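Pyridine synthase TbtD (PDB 5WA4) probably forms the central pyridine ring of the thiopeptide antibiotic thiomuracin by an enzymatic [4+2] aza-cycloaddition, recognising its substrate through an N-terminal leader peptide. Local coordinates at residues A162-I167 with L328-H333; F169-A174 with Y322-R327. All coordinates share one frame; numbering follows the deposited sequence.

Contact 1: residues A162-I167 with L328-H333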
loop_
_atom_site.group_PDB
_atom_site.type_symbol
_atom_site.label_atom_id
_atom_site.label_comp_id
_atom_site.label_asym_id
_atom_site.label_seq_id
_atom_site.Cartn_x
_atom_site.Cartn_y
_atom_site.Cartn_z
ATOM N N ALA E 162 -5.589 1.438 -47.894
ATOM C CA ALA E 162 -5.536 2.557 -46.958
ATOM C C ALA E 162 -5.079 2.035 -45.623
ATOM O O ALA E 162 -5.417 0.927 -45.229
ATOM C CB ALA E 162 -6.867 3.246 -46.826
ATOM N N SER E 163 -4.286 2.846 -44.943
ATOM C CA SER E 163 -3.714 2.485 -43.661
ATOM C C SER E 163 -4.758 2.536 -42.522
ATOM O O SER E 163 -5.197 3.619 -42.130
ATOM C CB SER E 163 -2.531 3.422 -43.382
ATOM O OG SER E 163 -2.206 3.532 -42.009
ATOM N N LEU E 164 -5.157 1.369 -42.009
ATOM C CA LEU E 164 -6.055 1.292 -40.849
ATOM C C LEU E 164 -5.630 2.206 -39.681
ATOM O O LEU E 164 -6.490 2.868 -39.083
ATOM C CB LEU E 164 -6.185 -0.148 -40.338
ATOM C CG LEU E 164 -7.124 -0.209 -39.135
ATOM C CD1 LEU E 164 -8.454 0.553 -39.446
ATOM C CD2 LEU E 164 -7.383 -1.656 -38.705
ATOM N N PRO E 165 -4.320 2.256 -39.354
ATOM C CA PRO E 165 -3.925 3.238 -38.337
ATOM C C PRO E 165 -4.295 4.665 -38.677
ATOM O O PRO E 165 -4.520 5.446 -37.762
ATOM C CB PRO E 165 -2.403 3.076 -38.280
ATOM C CG PRO E 165 -2.212 1.649 -38.533
ATOM C CD PRO E 165 -3.234 1.292 -39.593
ATOM N N THR E 166 -4.358 4.997 -39.960
ATOM C CA THR E 166 -4.622 6.373 -40.384
ATOM C C THR E 166 -6.102 6.675 -40.242
ATOM O O THR E 166 -6.488 7.810 -39.989
ATOM C CB THR E 166 -4.165 6.633 -41.854
ATOM O OG1 THR E 166 -2.847 6.105 -42.042
ATOM C CG2 THR E 166 -4.152 8.143 -42.177
ATOM N N ILE E 167 -6.935 5.663 -40.416
ATOM C CA ILE E 167 -8.335 5.843 -40.112
ATOM C C ILE E 167 -8.480 6.099 -38.606
ATOM O O ILE E 167 -9.105 7.083 -38.190
ATOM C CB ILE E 167 -9.165 4.637 -40.541
ATOM C CG1 ILE E 167 -9.104 4.503 -42.074
ATOM C CG2 ILE E 167 -10.598 4.777 -40.015
ATOM C CD1 ILE E 167 -9.833 3.275 -42.658
ATOM N N LEU E 328 -12.709 -2.543 -36.103
ATOM C CA LEU E 328 -12.079 -2.378 -37.413
ATOM C C LEU E 328 -10.868 -3.306 -37.603
ATOM O O LEU E 328 -10.392 -3.484 -38.723
ATOM C CB LEU E 328 -11.634 -0.927 -37.631
ATOM C CG LEU E 328 -12.682 0.187 -37.588
ATOM C CD1 LEU E 328 -12.060 1.527 -37.952
ATOM C CD2 LEU E 328 -13.852 -0.117 -38.498
ATOM N N GLY E 329 -10.363 -3.878 -36.513
ATOM C CA GLY E 329 -9.214 -4.753 -36.583
ATOM C C GLY E 329 -7.984 -4.236 -35.853
ATOM O O GLY E 329 -7.025 -4.986 -35.661
ATOM N N LEU E 330 -7.996 -2.968 -35.451
ATOM C CA LEU E 330 -6.866 -2.345 -34.744
ATOM C C LEU E 330 -6.463 -3.137 -33.511
ATOM O O LEU E 330 -7.311 -3.591 -32.744
ATOM C CB LEU E 330 -7.200 -0.908 -34.331
ATOM C CG LEU E 330 -6.003 0.037 -34.303
ATOM C CD1 LEU E 330 -5.540 0.301 -35.737
ATOM C CD2 LEU E 330 -6.332 1.353 -33.621
ATOM N N THR E 331 -5.168 -3.327 -33.325
ATOM C CA THR E 331 -4.674 -4.056 -32.152
ATOM C C THR E 331 -4.474 -3.041 -31.050
ATOM O O THR E 331 -4.161 -1.883 -31.346
ATOM C CB THR E 331 -3.336 -4.810 -32.445
ATOM O OG1 THR E 331 -2.285 -3.865 -32.719
ATOM C CG2 THR E 331 -3.495 -5.736 -33.630
ATOM N N PRO E 332 -4.665 -3.448 -29.789
ATOM C CA PRO E 332 -4.452 -2.505 -28.678
ATOM C C PRO E 332 -3.163 -1.715 -28.837
ATOM O O PRO E 332 -3.177 -0.496 -28.633
ATOM C CB PRO E 332 -4.406 -3.414 -27.450
ATOM C CG PRO E 332 -5.348 -4.520 -27.805
ATOM C CD PRO E 332 -5.257 -4.714 -29.327
ATOM N N HIS E 333 -2.101 -2.392 -29.280
ATOM C CA HIS E 333 -0.793 -1.786 -29.494
ATOM C C HIS E 333 -0.862 -0.711 -30.557
ATOM O O HIS E 333 -0.292 0.378 -30.407
ATOM C CB HIS E 333 0.241 -2.847 -29.912
ATOM C CG HIS E 333 1.611 -2.291 -30.117
ATOM N ND1 HIS E 333 2.468 -2.024 -29.076
ATOM C CD2 HIS E 333 2.241 -1.868 -31.239
ATOM C CE1 HIS E 333 3.583 -1.487 -29.545
ATOM N NE2 HIS E 333 3.469 -1.391 -30.858
#
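Leu164, in the first turn of helix 164-178, meets the Schellman turn that closes helix 307-328, a worked example of one branched side chain serving several neighbours where one helix begins and another ends. Its CB points at segment 328-333, and CG, anti to the backbone N (chi1 -180°), extends straight across. At the branch point, Leu164 CG lies 3.8 Å from Leu330 CD1. From there the two methyls part: CD1 leans on the side chain of Leu328, 3.9 Å from Leu328 CB, while CD2 settles over the turn's backbone, 3.5 Å from Leu328 O and 3.6 Å from Leu330 N. A methyl thus rests against peptide groups, and no hydrogen bond spans the two segments. Gly329 adopts a positive phi (116°), which lets the chain reverse direction here and bring Leu328 and Leu330 to the same leucine. Ile167, one turn further along, adds its CG2 at 4.1 Å from Leu328 CD1, the two side chains crossing at about a right angle. Just before Leu164, Ser163 occupies the N-cap position; its carbonyl O accepts from both Thr166 N and Ile167 N, and its OG shares a 2.7 Å hydrogen bond with Thr166 OG1. Ser163 N is also hydrogen-bonded to an acidic side chain of the bound leader peptide, consistent with a part for this helix start in holding the leader. Helix 135-159 packs against both segments, Val158 touching Leu164 and Ala154 touching both Ile167 and Leu328, while Thr331 caps the start of helix 332-352, whose Gln334 and Val338 pack on Pro165.

Contact 2: residues F169-A174 with Y322-R327; sequences FDLVVA and YLHLTR
Two helices packed antiparallel make this contact within the helical part of a lantibiotic dehydratase C-terminal family fold: segments 169-174 and 322-327 run at 170° to each other, with axes 10.5 Å apart. The separation is bridged entirely by side chains, and the rotamers decide which branch does the bridging. Leu171 and Leu325 have matching shapes, each with CG anti to its carbonyl carbon and beside the backbone N, and each with chi2 near 180°. Pointing from facing helices, they slide past one another in opposite directions until Leu171 CD1 and Leu325 CD2 lie 3.9 Å apart. The other branch of Leu325, CD1, meets Val172, the two side chains crossing at about a right angle. Val172 reaches across with CG2, touching Leu325 CD1 and the ring of Tyr322. The aromatic residues take different routes. Tyr322 has CG beside the backbone N (chi1 -64°), and although its CB does not point at the other helix, the ring end comes nearer, the side chain crossing Val172 obliquely; Val172 CG2 lies at the ring edge, 3.7 Å from Tyr322 CE1. The Tyr322 ring also stacks with His194, and Arg335 and Cys339 of helix 332-352 touch the same side chain. His324, by contrast, has CG anti to the backbone N (chi1 -178°), and its ring stacks with Trp249 of helix 244-265. The imidazole turns an edge to Leu171, whose CD1 lies in the ring plane, 3.6 Å from His324 CD2.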
loop_
_atom_site.group_PDB
_atom_site.type_symbol
_atom_site.label_atom_id
_atom_site.label_comp_id
_atom_site.label_asym_id
_atom_site.label_seq_id
_atom_site.Cartn_x
_atom_site.Cartn_y
_atom_site.Cartn_z
ATOM N N PHE E 169 -6.292 7.232 -36.583
ATOM C CA PHE E 169 -5.760 8.530 -36.193
ATOM C C PHE E 169 -6.846 9.592 -36.356
ATOM O O PHE E 169 -7.113 10.355 -35.426
ATOM C CB PHE E 169 -4.521 8.885 -37.012
ATOM C CG PHE E 169 -3.898 10.215 -36.647
ATOM C CD1 PHE E 169 -4.273 11.378 -37.308
ATOM C CD2 PHE E 169 -2.940 10.302 -35.654
ATOM C CE1 PHE E 169 -3.697 12.603 -36.977
ATOM C CE2 PHE E 169 -2.354 11.529 -35.327
ATOM C CZ PHE E 169 -2.731 12.675 -35.993
ATOM N N ASP E 170 -7.487 9.612 -37.528
ATOM C CA ASP E 170 -8.533 10.588 -37.824
ATOM C C ASP E 170 -9.676 10.520 -36.781
ATOM O O ASP E 170 -9.995 11.528 -36.144
ATOM C CB ASP E 170 -9.105 10.387 -39.241
ATOM C CG ASP E 170 -8.091 10.670 -40.373
ATOM O OD1 ASP E 170 -7.098 11.392 -40.161
ATOM O OD2 ASP E 170 -8.322 10.181 -41.506
ATOM N N LEU E 171 -10.267 9.337 -36.596
ATOM C CA LEU E 171 -11.384 9.177 -35.662
ATOM C C LEU E 171 -11.023 9.611 -34.252
ATOM O O LEU E 171 -11.728 10.416 -33.640
ATOM C CB LEU E 171 -11.872 7.732 -35.640
ATOM C CG LEU E 171 -12.455 7.288 -36.977
ATOM C CD1 LEU E 171 -13.054 5.879 -36.903
ATOM C CD2 LEU E 171 -13.456 8.320 -37.484
ATOM N N VAL E 172 -9.923 9.083 -33.737
ATOM C CA VAL E 172 -9.481 9.421 -32.385
ATOM C C VAL E 172 -9.304 10.931 -32.201
ATOM O O VAL E 172 -9.810 11.501 -31.253
ATOM C CB VAL E 172 -8.168 8.669 -32.045
ATOM C CG1 VAL E 172 -7.279 9.469 -31.127
ATOM C CG2 VAL E 172 -8.484 7.309 -31.463
ATOM N N VAL E 173 -8.598 11.575 -33.118
ATOM C CA VAL E 173 -8.395 13.022 -33.050
ATOM C C VAL E 173 -9.722 13.797 -33.128
ATOM O O VAL E 173 -9.910 14.780 -32.419
ATOM C CB VAL E 173 -7.462 13.513 -34.198
ATOM C CG1 VAL E 173 -7.329 15.031 -34.188
ATOM C CG2 VAL E 173 -6.094 12.879 -34.094
ATOM N N ALA E 174 -10.630 13.347 -33.993
ATOM C CA ALA E 174 -11.858 14.085 -34.282
ATOM C C ALA E 174 -12.792 14.106 -33.071
ATOM O O ALA E 174 -13.364 15.153 -32.723
ATOM C CB ALA E 174 -12.567 13.496 -35.483
ATOM N N TYR E 322 -12.692 3.975 -29.268
ATOM C CA TYR E 322 -11.702 2.919 -29.134
ATOM C C TYR E 322 -12.373 1.586 -29.420
ATOM O O TYR E 322 -11.791 0.754 -30.087
ATOM C CB TYR E 322 -11.064 2.909 -27.744
ATOM C CG TYR E 322 -10.264 4.152 -27.390
ATOM C CD1 TYR E 322 -9.741 4.984 -28.382
ATOM C CD2 TYR E 322 -10.027 4.488 -26.061
ATOM C CE1 TYR E 322 -9.011 6.116 -28.052
ATOM C CE2 TYR E 322 -9.293 5.601 -25.717
ATOM C CZ TYR E 322 -8.787 6.421 -26.708
ATOM O OH TYR E 322 -8.074 7.559 -26.351
ATOM N N LEU E 323 -13.608 1.397 -28.955
ATOM C CA LEU E 323 -14.293 0.116 -29.133
ATOM C C LEU E 323 -14.629 -0.146 -30.616
ATOM O O LEU E 323 -14.690 -1.313 -31.061
ATOM C CB LEU E 323 -15.562 0.054 -28.273
ATOM C CG LEU E 323 -15.518 -0.247 -26.762
ATOM C CD1 LEU E 323 -16.907 -0.164 -26.198
ATOM C CD2 LEU E 323 -14.965 -1.628 -26.460
ATOM N N HIS E 324 -14.821 0.941 -31.368
ATOM C CA HIS E 324 -15.039 0.902 -32.812
ATOM C C HIS E 324 -13.763 0.419 -33.502
ATOM O O HIS E 324 -13.789 -0.534 -34.265
ATOM C CB HIS E 324 -15.431 2.293 -33.308
ATOM C CG HIS E 324 -15.724 2.394 -34.782
ATOM N ND1 HIS E 324 -16.658 1.600 -35.422
ATOM C CD2 HIS E 324 -15.239 3.239 -35.731
ATOM C CE1 HIS E 324 -16.729 1.949 -36.696
ATOM N NE2 HIS E 324 -15.885 2.946 -36.907
ATOM N N LEU E 325 -12.645 1.088 -33.218
ATOM C CA LEU E 325 -11.358 0.746 -33.806
ATOM C C LEU E 325 -11.024 -0.738 -33.568
ATOM O O LEU E 325 -10.535 -1.405 -34.470
ATOM C CB LEU E 325 -10.242 1.638 -33.249
ATOM C CG LEU E 325 -10.487 3.142 -33.319
ATOM C CD1 LEU E 325 -9.367 3.942 -32.680
ATOM C CD2 LEU E 325 -10.743 3.614 -34.737
ATOM N N THR E 326 -11.300 -1.268 -32.381
ATOM C CA THR E 326 -11.119 -2.705 -32.177
ATOM C C THR E 326 -12.032 -3.489 -33.137
ATOM O O THR E 326 -11.687 -4.584 -33.591
ATOM C CB THR E 326 -11.375 -3.126 -30.688
ATOM O OG1 THR E 326 -10.193 -2.887 -29.917
ATOM C CG2 THR E 326 -11.746 -4.617 -30.564
ATOM N N ARG E 327 -13.180 -2.920 -33.482
ATOM C CA ARG E 327 -14.096 -3.606 -34.394
ATOM C C ARG E 327 -13.559 -3.536 -35.837
ATOM O O ARG E 327 -13.915 -4.359 -36.684
ATOM C CB ARG E 327 -15.485 -2.987 -34.314
ATOM C CG ARG E 327 -16.616 -3.896 -34.675
ATOM C CD ARG E 327 -17.890 -3.093 -34.568
ATOM N NE ARG E 327 -19.050 -3.778 -35.114
ATOM C CZ ARG E 327 -20.133 -3.141 -35.545
ATOM N NH1 ARG E 327 -20.176 -1.814 -35.496
ATOM N NH2 ARG E 327 -21.165 -3.821 -36.032
#

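How the contacts relate
Both contacts hold helix 164-178 against the last two helices, 307-328 and 332-352, and the turn between them, contact 1 at its N-terminal turn and contact 2 a turn or so further in. Contact 2 is the more central, every touching residue being buried and ring edges joining the aliphatic branches. Contact 1 is largely buried too, but backbone atoms and helix caps enter its chemistry; segment 162-167 also bonds to and packs on the leader peptide, Phe169 packs on it too, and Thr331 and His333 pack on a second subunit. Leu330 N probably donates to Leu325 O at 3.1 Å, the long bond of the Schellman motif, so a residue packed in contact 2 helps close the helix at contact 1.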